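Local coordinates for protein glycosyl hydrolase (Streptomyces cattleya, PDB 7LR8) that probably hydrolyses the Man-beta-1,4-GlcNAc linkage of N-glycan core fragments, as a glycoside hydrolase of family 5, at residues 94-99 with 148-153; 152-157 with 195-200; 222-227 with 265-270. The protein carries 1 engineered substitution. One frame throughout, in Å; residues are numbered along the deposited sequence.

All three contacts are buried and lie at the C-terminal end of one eight-stranded parallel barrel, yet their chemistry differs. Contact 1 joins the ends of strands 90-94 and 145-152 through backbone bonds and the crossed amides of Gln97 and Asn152, with Asn152 bonding the mannose and His99 the N-acetylglucosamine. Contact 2 starts where contact 1 ends, sharing Asn152 and the engineered Ala153; it is a loop-to-loop junction held by an asparagine, a carboxylate and a tyrosine. Contact 3 is the most regular pairing, strand beside strand with one bulge, and sets aromatic rings against Glu268. Thr149 of contact 1 meets Gln267 of contact 3 through a probable hydrogen bond across the barrel, and all three touch the bound mannose.

Contact 1 of 3, residues 94-99 with 148-153; sequences DGLQGH and MTVGNA. Engineered in segment 148-153: Ala153 (natural residue Glu). With NAG (2-acetamido-2-deoxy-beta-D-glucopyranose), chain D; BMA (beta-D-mannopyranose), chain C.
The carboxylate of Asp94 lies side by side with Thr149, its OD1 3.4 Å from Thr149 CB while OD2 leans toward CG2 of the same residue. The acid has its main polar partner elsewhere, in a salt bridge from OD1 to Arg54. One step on, Gly95 N donates to Thr149 O (2.9 Å), and the bond from Leu96 N to Val150 O follows. Leu96 then centres an inverse gamma turn, and its CD1 rests 4.2 Å from Val150 CG1, where both side chains also touch Trp176 of helix 170-187.

Gln97 carries the middle of the contact. A bend at chi2 (73°) folds its chain so that OE1 receives Asn152 N at 2.9 Å, in the carbonyl plane and on a lone pair. On the other side of the same amide, NE2 gives an almost straight bond (170°) to Asp94 O at 3.0 Å, approaching from above that carbonyl's plane, and also bonds Pro57 O. Gripped at both ends, the amide can hardly turn. The two segments prolong neighbouring parallel strands of the (beta/alpha)8 barrel, the third and the fourth, where the glycan pocket opens at their C-terminal ends.

Asn152 crosses Gln97 at about a right angle, with the amide planes 53° apart. Asn152 ND2 gives one hydrogen to His99 O at 2.9 Å. The same Asn152 ND2 donates to O2 of the mannose at 2.7 Å, while OD1 accepts from Arg54. A water donates to Leu96 O and Asn152 O and accepts from His99 N, joining the two segments just past the cis peptide before Gly98. The His99 ring meets the N-acetylglucosamine at its edge, NE2 bonding O3 at 2.8 Å, and ND1 is held by Asp104.

Contact 2 of 3, residues 152-157 with 195-200; sequences NAINQF and HAEYDA. Engineered in segment 152-157: Ala153 (natural residue Glu). With BMA (beta-D-mannopyranose), chain C.
With chi1 at 65°, CG of Asn155 sits between the backbone N and the carbonyl carbon, the crowded position, while Glu197 bends at chi2 (-51°) to bring CD to the side of Asn155. Both residues belong to the loops that leave the fourth and fifth strands of the (beta/alpha)8 barrel, Asn155 lying in a short 3-10 turn. The two side chains slide past each other in opposite directions, amide and carboxylate planes 80° apart.

Glu197 OE2 accepts Asn155 N at 3.1 Å, nearly along its C-O axis. The other oxygen, OE1, takes a short bond from His195 ND1 (2.6 Å) on its anti lone pair, and the histidine's far nitrogen is anchored to His213 O. Asn155 OD1 also lies 3.1 Å from Glu197 OE2; both are acceptors, so the crowding is probably offset by the N-H groups around them. OD1 is served by Tyr198 N at 3.0 Å, and ND2 returns a bond to Tyr198 O at 3.3 Å from above the carbonyl plane. ND2 is also bonded to His207. An alanine in place of Asn155 would probably leave Tyr198 N and O and the His207 ring without these mates, and the Tyr198 backbone freer to shift.

Tyr198 lines the glycan pocket and touches the N-acetylglucosamine. Its ring crosses the Asn155 amide obliquely, CD1 3.2 Å from ND2, and Gln156 CB backs CE1. Gln156 OE1 meanwhile bonds Trp113 of the second subunit. Ala153 replaces the natural glutamate by engineering; in clan GH-A relatives this place after the strand-four asparagine holds the general acid/base. The deposited methyl carbon, Ala153 CB, stops 3.8 Å from Tyr198 CB.

Contact 3 of 3, residues 222-227 with 265-270; sequences AVHSWV and WLQEVG. With BMA (beta-D-mannopyranose), chain C; NAG (2-acetamido-2-deoxy-beta-D-glucopyranose), chain D.
The part of the glycan pocket where the sixth and seventh strands of the (beta/alpha)8 barrel end is built here around Glu268, whose place on strand 264-269 is consistent with the nucleophile of clan GH-A enzymes. Its chain is extended beyond CG and lays the carboxylate flat over the His224 ring. The planes differ by only 3°, and CD stands 3.5 Å above the centre of the ring. Gln267 holds that ring from its edge: His224 NE2 donates to Gln267 OE1 at 2.9 Å, almost perfectly straight (179°) and onto an in-plane lone pair, which fixes the ring's rotation. The other ring nitrogen, ND1, is hydrogen-bonded to a water, which donates to Glu268 OE1 and is bonded to O2 of the mannose.

Trp226 presents its edge to the same carboxylate, NE1 giving a 2.8 Å bond to Glu268 OE1 with ring and carboxylate planes 72° apart. OE1 is thereby gripped by the indole and the water, 3.3 Å from C1 of the mannose, while OE2 forms a salt bridge with Arg54. One face of the indole takes the sugar, O5 of the mannose 3.3 Å above its plane. Against the opposite face lies Gly270, where a CB would run into CH2 of the indole.

The backbones run parallel but slip by one residue between Val223 and His224, a beta bulge. Before it Val223 N bonds Trp265 O (3.0 Å) and Gln267 N bonds Val223 O; after it Ser225 N reaches Glu268 O at 2.8 Å. Val223, Ser225 and Leu266 turn outward onto helix 240-253, strand 298-304 flanks strand 264-269 on its other side, and Ala222 and His224 pack inward on Ala196 of strand 194-196.

Contact 1 of 3, residues 94-99 with 148-153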
loop_
_atom_site.group_PDB
_atom_site.type_symbol
_atom_site.label_atom_id
_atom_site.label_comp_id
_atom_site.label_asym_id
_atom_site.label_seq_id
_atom_site.Cartn_x
_atom_site.Cartn_y
_atom_site.Cartn_z
ATOM N N ASP B 94 -5.577 -14.243 11.245
ATOM C CA ASP B 94 -5.890 -14.040 9.832
ATOM C C ASP B 94 -4.634 -13.583 9.100
ATOM O O ASP B 94 -3.981 -12.626 9.519
ATOM C CB ASP B 94 -6.989 -12.989 9.658
ATOM C CG ASP B 94 -8.380 -13.553 9.852
ATOM O OD1 ASP B 94 -8.648 -14.161 10.909
ATOM O OD2 ASP B 94 -9.230 -13.365 8.955
ATOM N N GLY B 95 -4.314 -14.240 7.992
ATOM C CA GLY B 95 -3.076 -13.891 7.322
ATOM C C GLY B 95 -3.129 -12.734 6.341
ATOM O O GLY B 95 -2.460 -11.713 6.532
ATOM N N LEU B 96 -3.917 -12.871 5.276
ATOM C CA LEU B 96 -3.822 -11.963 4.128
ATOM C C LEU B 96 -4.817 -10.804 4.242
ATOM O O LEU B 96 -5.903 -10.821 3.659
ATOM C CB LEU B 96 -4.040 -12.751 2.843
ATOM C CG LEU B 96 -2.934 -13.785 2.562
ATOM C CD1 LEU B 96 -3.334 -14.683 1.408
ATOM C CD2 LEU B 96 -1.624 -13.077 2.246
ATOM N N GLN B 97 -4.416 -9.758 4.989
ATOM C CA GLN B 97 -5.097 -8.455 4.988
ATOM C C GLN B 97 -4.172 -7.475 4.278
ATOM O O GLN B 97 -3.234 -6.951 4.884
ATOM C CB GLN B 97 -5.416 -7.952 6.396
ATOM C CG GLN B 97 -6.511 -8.720 7.108
ATOM C CD GLN B 97 -6.002 -10.082 7.546
ATOM O OE1 GLN B 97 -6.530 -11.110 7.139
ATOM N NE2 GLN B 97 -4.944 -10.086 8.351
ATOM N N GLY B 98 -4.475 -7.172 3.022
ATOM C CA GLY B 98 -5.751 -7.534 2.437
ATOM C C GLY B 98 -6.770 -6.489 2.836
ATOM O O GLY B 98 -6.431 -5.319 3.033
ATOM N N HIS B 99 -8.018 -6.897 3.017
ATOM C CA HIS B 99 -9.094 -5.953 3.298
ATOM C C HIS B 99 -9.383 -5.834 4.792
ATOM O O HIS B 99 -9.534 -6.846 5.481
ATOM C CB HIS B 99 -10.377 -6.357 2.583
ATOM C CG HIS B 99 -11.441 -5.315 2.693
ATOM N ND1 HIS B 99 -11.452 -4.199 1.888
ATOM C CD2 HIS B 99 -12.473 -5.166 3.563
ATOM C CE1 HIS B 99 -12.476 -3.431 2.220
ATOM N NE2 HIS B 99 -13.108 -3.993 3.237
ATOM N N MET B 148 -4.739 -20.757 11.691
ATOM C CA MET B 148 -4.790 -19.653 10.739
ATOM C C MET B 148 -6.138 -19.585 10.039
ATOM O O MET B 148 -6.733 -20.617 9.717
ATOM C CB MET B 148 -3.713 -19.800 9.654
ATOM C CG MET B 148 -2.299 -19.975 10.134
ATOM S SD MET B 148 -1.668 -18.514 10.949
ATOM C CE MET B 148 -1.780 -17.278 9.670
ATOM N N THR B 149 -6.592 -18.360 9.768
ATOM C CA THR B 149 -7.583 -18.093 8.736
ATOM C C THR B 149 -6.838 -17.470 7.564
ATOM O O THR B 149 -5.996 -16.596 7.771
ATOM C CB THR B 149 -8.676 -17.153 9.260
ATOM O OG1 THR B 149 -9.377 -17.791 10.338
ATOM C CG2 THR B 149 -9.679 -16.806 8.164
ATOM N N VAL B 150 -7.108 -17.948 6.342
ATOM C CA VAL B 150 -6.281 -17.545 5.200
ATOM C C VAL B 150 -6.201 -16.023 5.093
ATOM O O VAL B 150 -5.108 -15.452 4.976
ATOM C CB VAL B 150 -6.800 -18.185 3.900
ATOM C CG1 VAL B 150 -6.138 -17.524 2.681
ATOM C CG2 VAL B 150 -6.529 -19.687 3.919
ATOM N N GLY B 151 -7.347 -15.345 5.167
ATOM C CA GLY B 151 -7.358 -13.883 5.171
ATOM C C GLY B 151 -8.782 -13.378 5.306
ATOM O O GLY B 151 -9.747 -14.061 4.951
ATOM N N ASN B 152 -8.894 -12.158 5.820
ATOM C CA ASN B 152 -10.210 -11.612 6.167
ATOM C C ASN B 152 -10.980 -11.267 4.896
ATOM O O ASN B 152 -10.727 -10.238 4.259
ATOM C CB ASN B 152 -10.068 -10.371 7.042
ATOM C CG ASN B 152 -11.398 -9.689 7.265
ATOM O OD1 ASN B 152 -12.358 -10.353 7.621
ATOM N ND2 ASN B 152 -11.473 -8.378 7.008
ATOM N N ALA B 153 -11.933 -12.122 4.522
ATOM C CA ALA B 153 -12.800 -11.873 3.373
ATOM C C ALA B 153 -11.976 -11.542 2.132
ATOM O O ALA B 153 -12.247 -10.570 1.418
ATOM C CB ALA B 153 -13.805 -10.748 3.674
HETATM C C1 NAG D . -18.243 -5.140 3.054
HETATM C C2 NAG D . -17.152 -4.213 3.589
HETATM C C3 NAG D . -16.178 -4.992 4.484
HETATM C C4 NAG D . -16.923 -5.788 5.554
HETATM C C5 NAG D . -17.975 -6.657 4.862
HETATM C C6 NAG D . -18.833 -7.486 5.785
HETATM C C7 NAG D . -16.219 -2.268 2.396
HETATM C C8 NAG D . -15.484 -1.808 1.167
HETATM N N2 NAG D . -16.445 -3.584 2.484
HETATM O O1 NAG D . -19.175 -4.382 2.358
HETATM O O3 NAG D . -15.252 -4.098 5.088
HETATM O O4 NAG D . -15.969 -6.574 6.269
HETATM O O5 NAG D . -18.874 -5.811 4.134
HETATM O O6 NAG D . -19.662 -8.371 5.045
HETATM O O7 NAG D . -16.581 -1.483 3.272
HETATM C C1 BMA C . -16.249 -6.901 7.663
HETATM C C2 BMA C . -14.909 -6.940 8.464
HETATM C C3 BMA C . -14.277 -5.563 8.423
HETATM C C4 BMA C . -15.360 -4.446 8.752
HETATM C C5 BMA C . -16.694 -5.077 9.241
HETATM C C6 BMA C . -17.792 -4.063 9.470
HETATM O O2 BMA C . -13.999 -7.887 7.927
HETATM O O3 BMA C . -13.597 -5.348 7.161
HETATM O O4 BMA C . -14.838 -3.616 9.753
HETATM O O5 BMA C . -17.201 -5.976 8.236
HETATM O O6 BMA C . -18.050 -3.414 8.201
HETATM O O HOH W 1 -8.316 -9.687 2.881
#

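Contact 2 of 3, residues 152-157 with 195-200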
loop_
_atom_site.group_PDB
_atom_site.type_symbol
_atom_site.label_atom_id
_atom_site.label_comp_id
_atom_site.label_asym_id
_atom_site.label_seq_id
_atom_site.Cartn_x
_atom_site.Cartn_y
_atom_site.Cartn_z
ATOM N N ASN B 152 -8.894 -12.158 5.820
ATOM C CA ASN B 152 -10.210 -11.612 6.167
ATOM C C ASN B 152 -10.980 -11.267 4.896
ATOM O O ASN B 152 -10.727 -10.238 4.259
ATOM C CB ASN B 152 -10.068 -10.371 7.042
ATOM C CG ASN B 152 -11.398 -9.689 7.265
ATOM O OD1 ASN B 152 -12.358 -10.353 7.621
ATOM N ND2 ASN B 152 -11.473 -8.378 7.008
ATOM N N ALA B 153 -11.933 -12.122 4.522
ATOM C CA ALA B 153 -12.800 -11.873 3.373
ATOM C C ALA B 153 -11.976 -11.542 2.132
ATOM O O ALA B 153 -12.247 -10.570 1.418
ATOM C CB ALA B 153 -13.805 -10.748 3.674
ATOM N N ILE B 154 -10.958 -12.371 1.872
ATOM C CA ILE B 154 -10.111 -12.166 0.703
ATOM C C ILE B 154 -10.928 -12.248 -0.578
ATOM O O ILE B 154 -10.556 -11.640 -1.586
ATOM C CB ILE B 154 -8.938 -13.180 0.690
ATOM C CG1 ILE B 154 -7.839 -12.722 -0.279
ATOM C CG2 ILE B 154 -9.414 -14.577 0.316
ATOM C CD1 ILE B 154 -6.953 -11.645 0.298
ATOM N N ASN B 155 -12.064 -12.956 -0.548
ATOM C CA ASN B 155 -12.937 -13.028 -1.717
ATOM C C ASN B 155 -13.403 -11.661 -2.198
ATOM O O ASN B 155 -13.855 -11.553 -3.343
ATOM C CB ASN B 155 -14.165 -13.920 -1.443
ATOM C CG ASN B 155 -15.112 -13.369 -0.357
ATOM O OD1 ASN B 155 -14.686 -12.894 0.699
ATOM N ND2 ASN B 155 -16.404 -13.463 -0.621
ATOM N N GLN B 156 -13.331 -10.618 -1.362
ATOM C CA GLN B 156 -13.788 -9.315 -1.844
ATOM C C GLN B 156 -12.875 -8.733 -2.920
ATOM O O GLN B 156 -13.279 -7.781 -3.590
ATOM C CB GLN B 156 -13.943 -8.325 -0.676
ATOM C CG GLN B 156 -12.625 -7.827 -0.079
ATOM C CD GLN B 156 -12.209 -6.462 -0.587
ATOM O OE1 GLN B 156 -13.019 -5.550 -0.695
ATOM N NE2 GLN B 156 -10.923 -6.321 -0.898
ATOM N N PHE B 157 -11.681 -9.294 -3.130
ATOM C CA PHE B 157 -10.832 -8.852 -4.229
ATOM C C PHE B 157 -11.192 -9.502 -5.558
ATOM O O PHE B 157 -10.599 -9.134 -6.580
ATOM C CB PHE B 157 -9.358 -9.150 -3.921
ATOM C CG PHE B 157 -8.774 -8.283 -2.838
ATOM C CD1 PHE B 157 -8.359 -6.983 -3.123
ATOM C CD2 PHE B 157 -8.614 -8.777 -1.540
ATOM C CE1 PHE B 157 -7.809 -6.183 -2.133
ATOM C CE2 PHE B 157 -8.077 -7.982 -0.542
ATOM C CZ PHE B 157 -7.667 -6.681 -0.844
ATOM N N HIS B 195 -10.629 -20.842 5.980
ATOM C CA HIS B 195 -10.719 -19.593 5.244
ATOM C C HIS B 195 -12.078 -18.987 5.557
ATOM O O HIS B 195 -12.987 -19.680 6.020
ATOM C CB HIS B 195 -10.520 -19.814 3.730
ATOM C CG HIS B 195 -11.660 -20.519 3.067
ATOM N ND1 HIS B 195 -12.608 -19.855 2.319
ATOM C CD2 HIS B 195 -12.006 -21.827 3.039
ATOM C CE1 HIS B 195 -13.491 -20.723 1.860
ATOM N NE2 HIS B 195 -13.146 -21.927 2.280
ATOM N N ALA B 196 -12.206 -17.676 5.333
ATOM C CA ALA B 196 -13.359 -16.923 5.824
ATOM C C ALA B 196 -13.753 -15.904 4.770
ATOM O O ALA B 196 -13.040 -14.916 4.566
ATOM C CB ALA B 196 -13.047 -16.225 7.146
ATOM N N GLU B 197 -14.879 -16.138 4.112
ATOM C CA GLU B 197 -15.315 -15.297 3.004
ATOM C C GLU B 197 -16.557 -14.501 3.393
ATOM O O GLU B 197 -17.421 -15.001 4.124
ATOM C CB GLU B 197 -15.601 -16.150 1.764
ATOM C CG GLU B 197 -14.503 -17.191 1.440
ATOM C CD GLU B 197 -13.096 -16.607 1.381
ATOM O OE1 GLU B 197 -12.120 -17.353 1.644
ATOM O OE2 GLU B 197 -12.947 -15.410 1.067
ATOM N N TYR B 198 -16.641 -13.259 2.916
ATOM C CA TYR B 198 -17.807 -12.438 3.224
ATOM C C TYR B 198 -19.015 -12.906 2.409
ATOM O O TYR B 198 -18.900 -13.736 1.506
ATOM C CB TYR B 198 -17.499 -10.957 3.012
ATOM C CG TYR B 198 -17.865 -10.361 1.667
ATOM C CD1 TYR B 198 -17.040 -10.521 0.562
ATOM C CD2 TYR B 198 -19.016 -9.584 1.525
ATOM C CE1 TYR B 198 -17.362 -9.954 -0.665
ATOM C CE2 TYR B 198 -19.343 -9.009 0.309
ATOM C CZ TYR B 198 -18.510 -9.197 -0.779
ATOM O OH TYR B 198 -18.854 -8.617 -1.984
ATOM N N ASP B 199 -20.201 -12.376 2.752
ATOM C CA ASP B 199 -21.451 -13.046 2.387
ATOM C C ASP B 199 -21.731 -13.068 0.884
ATOM O O ASP B 199 -22.700 -13.720 0.480
ATOM C CB ASP B 199 -22.646 -12.444 3.166
ATOM C CG ASP B 199 -22.897 -10.959 2.873
ATOM O OD1 ASP B 199 -22.568 -10.476 1.763
ATOM O OD2 ASP B 199 -23.437 -10.278 3.779
ATOM N N ALA B 200 -20.916 -12.412 0.047
ATOM C CA ALA B 200 -21.017 -12.648 -1.392
ATOM C C ALA B 200 -20.878 -14.129 -1.726
ATOM O O ALA B 200 -21.455 -14.605 -2.713
ATOM C CB ALA B 200 -19.941 -11.860 -2.140
HETATM C C1 BMA C . -16.249 -6.901 7.663
HETATM C C2 BMA C . -14.909 -6.940 8.464
HETATM C C3 BMA C . -14.277 -5.563 8.423
HETATM C C4 BMA C . -15.360 -4.446 8.752
HETATM C C5 BMA C . -16.694 -5.077 9.241
HETATM C C6 BMA C . -17.792 -4.063 9.470
HETATM O O2 BMA C . -13.999 -7.887 7.927
HETATM O O3 BMA C . -13.597 -5.348 7.161
HETATM O O4 BMA C . -14.838 -3.616 9.753
HETATM O O5 BMA C . -17.201 -5.976 8.236
HETATM O O6 BMA C . -18.050 -3.414 8.201
#

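Contact 3 of 3, residues 222-227 with 265-270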
loop_
_atom_site.group_PDB
_atom_site.type_symbol
_atom_site.label_atom_id
_atom_site.label_comp_id
_atom_site.label_asym_id
_atom_site.label_seq_id
_atom_site.Cartn_x
_atom_site.Cartn_y
_atom_site.Cartn_z
ATOM N N ALA B 222 -16.662 -20.696 8.157
ATOM C CA ALA B 222 -16.711 -19.390 8.794
ATOM C C ALA B 222 -17.762 -18.534 8.104
ATOM O O ALA B 222 -17.790 -18.456 6.873
ATOM C CB ALA B 222 -15.347 -18.704 8.749
ATOM N N VAL B 223 -18.639 -17.920 8.891
ATOM C CA VAL B 223 -19.608 -16.962 8.366
ATOM C C VAL B 223 -19.435 -15.639 9.099
ATOM O O VAL B 223 -19.099 -15.597 10.293
ATOM C CB VAL B 223 -21.065 -17.464 8.490
ATOM C CG1 VAL B 223 -21.284 -18.681 7.588
ATOM C CG2 VAL B 223 -21.398 -17.794 9.930
ATOM N N HIS B 224 -19.662 -14.549 8.361
ATOM C CA HIS B 224 -19.576 -13.187 8.875
ATOM C C HIS B 224 -20.934 -12.529 8.656
ATOM O O HIS B 224 -21.340 -12.330 7.505
ATOM C CB HIS B 224 -18.490 -12.389 8.145
ATOM C CG HIS B 224 -17.107 -12.956 8.274
ATOM N ND1 HIS B 224 -16.099 -12.638 7.387
ATOM C CD2 HIS B 224 -16.558 -13.798 9.183
ATOM C CE1 HIS B 224 -14.988 -13.258 7.744
ATOM N NE2 HIS B 224 -15.241 -13.977 8.826
ATOM N N SER B 225 -21.632 -12.182 9.749
ATOM C CA SER B 225 -23.027 -11.744 9.671
ATOM C C SER B 225 -23.136 -10.231 9.851
ATOM O O SER B 225 -22.878 -9.708 10.942
ATOM C CB SER B 225 -23.872 -12.455 10.719
ATOM O OG SER B 225 -25.214 -12.010 10.613
ATOM N N TRP B 226 -23.573 -9.540 8.799
ATOM C CA TRP B 226 -23.600 -8.077 8.783
ATOM C C TRP B 226 -24.918 -7.606 8.191
ATOM O O TRP B 226 -25.118 -7.688 6.972
ATOM C CB TRP B 226 -22.411 -7.525 7.994
ATOM C CG TRP B 226 -21.148 -7.717 8.742
ATOM C CD1 TRP B 226 -20.176 -8.651 8.500
ATOM C CD2 TRP B 226 -20.728 -6.981 9.886
ATOM N NE1 TRP B 226 -19.160 -8.520 9.421
ATOM C CE2 TRP B 226 -19.490 -7.518 10.300
ATOM C CE3 TRP B 226 -21.293 -5.941 10.625
ATOM C CZ2 TRP B 226 -18.789 -7.012 11.393
ATOM C CZ3 TRP B 226 -20.597 -5.439 11.720
ATOM C CH2 TRP B 226 -19.369 -5.979 12.099
ATOM N N VAL B 227 -25.804 -7.081 9.050
ATOM C CA VAL B 227 -27.167 -6.755 8.624
ATOM C C VAL B 227 -27.271 -5.456 7.839
ATOM O O VAL B 227 -28.381 -5.083 7.442
ATOM C CB VAL B 227 -28.126 -6.731 9.836
ATOM C CG1 VAL B 227 -28.177 -8.108 10.487
ATOM C CG2 VAL B 227 -27.729 -5.675 10.851
ATOM N N TRP B 265 -18.492 -21.554 12.391
ATOM C CA TRP B 265 -17.937 -20.506 13.243
ATOM C C TRP B 265 -18.537 -19.166 12.826
ATOM O O TRP B 265 -18.265 -18.673 11.730
ATOM C CB TRP B 265 -16.410 -20.501 13.136
ATOM C CG TRP B 265 -15.694 -19.519 14.037
ATOM C CD1 TRP B 265 -16.257 -18.625 14.914
ATOM C CD2 TRP B 265 -14.280 -19.343 14.142
ATOM N NE1 TRP B 265 -15.271 -17.909 15.555
ATOM C CE2 TRP B 265 -14.052 -18.326 15.088
ATOM C CE3 TRP B 265 -13.174 -19.942 13.509
ATOM C CZ2 TRP B 265 -12.766 -17.912 15.440
ATOM C CZ3 TRP B 265 -11.909 -19.530 13.860
ATOM C CH2 TRP B 265 -11.710 -18.517 14.802
ATOM N N LEU B 266 -19.372 -18.580 13.685
ATOM C CA LEU B 266 -19.811 -17.202 13.462
ATOM C C LEU B 266 -18.648 -16.300 13.841
ATOM O O LEU B 266 -18.517 -15.845 14.978
ATOM C CB LEU B 266 -21.064 -16.895 14.279
ATOM C CG LEU B 266 -21.573 -15.473 14.124
ATOM C CD1 LEU B 266 -22.027 -15.207 12.691
ATOM C CD2 LEU B 266 -22.733 -15.255 15.114
ATOM N N GLN B 267 -17.756 -16.074 12.874
ATOM C CA GLN B 267 -16.474 -15.446 13.124
ATOM C C GLN B 267 -16.534 -13.930 13.108
ATOM O O GLN B 267 -15.593 -13.283 13.586
ATOM C CB GLN B 267 -15.460 -15.943 12.082
ATOM C CG GLN B 267 -14.023 -15.725 12.454
ATOM C CD GLN B 267 -13.100 -16.092 11.318
ATOM O OE1 GLN B 267 -13.327 -15.683 10.176
ATOM N NE2 GLN B 267 -12.063 -16.869 11.613
ATOM N N GLU B 268 -17.613 -13.357 12.576
ATOM C CA GLU B 268 -17.913 -11.939 12.738
ATOM C C GLU B 268 -19.403 -11.760 12.923
ATOM O O GLU B 268 -20.202 -12.347 12.189
ATOM C CB GLU B 268 -17.497 -11.088 11.535
ATOM C CG GLU B 268 -16.010 -11.012 11.338
ATOM C CD GLU B 268 -15.642 -10.264 10.070
ATOM O OE1 GLU B 268 -16.542 -9.625 9.472
ATOM O OE2 GLU B 268 -14.461 -10.328 9.686
ATOM N N VAL B 269 -19.763 -10.930 13.896
ATOM C CA VAL B 269 -21.127 -10.437 14.051
ATOM C C VAL B 269 -21.000 -9.120 14.795
ATOM O O VAL B 269 -20.232 -9.021 15.761
ATOM C CB VAL B 269 -22.043 -11.433 14.792
ATOM C CG1 VAL B 269 -21.424 -11.887 16.129
ATOM C CG2 VAL B 269 -23.437 -10.792 15.021
ATOM N N GLY B 270 -21.705 -8.088 14.338
ATOM C CA GLY B 270 -21.606 -6.792 14.975
ATOM C C GLY B 270 -22.887 -6.005 14.816
ATOM O O GLY B 270 -23.824 -6.429 14.134
HETATM C C1 BMA C . -16.249 -6.901 7.663
HETATM C C2 BMA C . -14.909 -6.940 8.464
HETATM C C3 BMA C . -14.277 -5.563 8.423
HETATM C C4 BMA C . -15.360 -4.446 8.752
HETATM C C5 BMA C . -16.694 -5.077 9.241
HETATM C C6 BMA C . -17.792 -4.063 9.470
HETATM O O2 BMA C . -13.999 -7.887 7.927
HETATM O O3 BMA C . -13.597 -5.348 7.161
HETATM O O4 BMA C . -14.838 -3.616 9.753
HETATM O O5 BMA C . -17.201 -5.976 8.236
HETATM O O6 BMA C . -18.050 -3.414 8.201
HETATM C C1 NAG D . -18.243 -5.140 3.054
HETATM C C2 NAG D . -17.152 -4.213 3.589
HETATM C C3 NAG D . -16.178 -4.992 4.484
HETATM C C4 NAG D . -16.923 -5.788 5.554
HETATM C C5 NAG D . -17.975 -6.657 4.862
HETATM C C6 NAG D . -18.833 -7.486 5.785
HETATM C C7 NAG D . -16.219 -2.268 2.396
HETATM C C8 NAG D . -15.484 -1.808 1.167
HETATM N N2 NAG D . -16.445 -3.584 2.484
HETATM O O1 NAG D . -19.175 -4.382 2.358
HETATM O O3 NAG D . -15.252 -4.098 5.088
HETATM O O4 NAG D . -15.969 -6.574 6.269
HETATM O O5 NAG D . -18.874 -5.811 4.134
HETATM O O6 NAG D . -19.662 -8.371 5.045
HETATM O O7 NAG D . -16.581 -1.483 3.272
HETATM O O HOH W 2 -15.713 -9.851 6.556
HETATM O O HOH W 3 -24.738 -7.792 11.968
#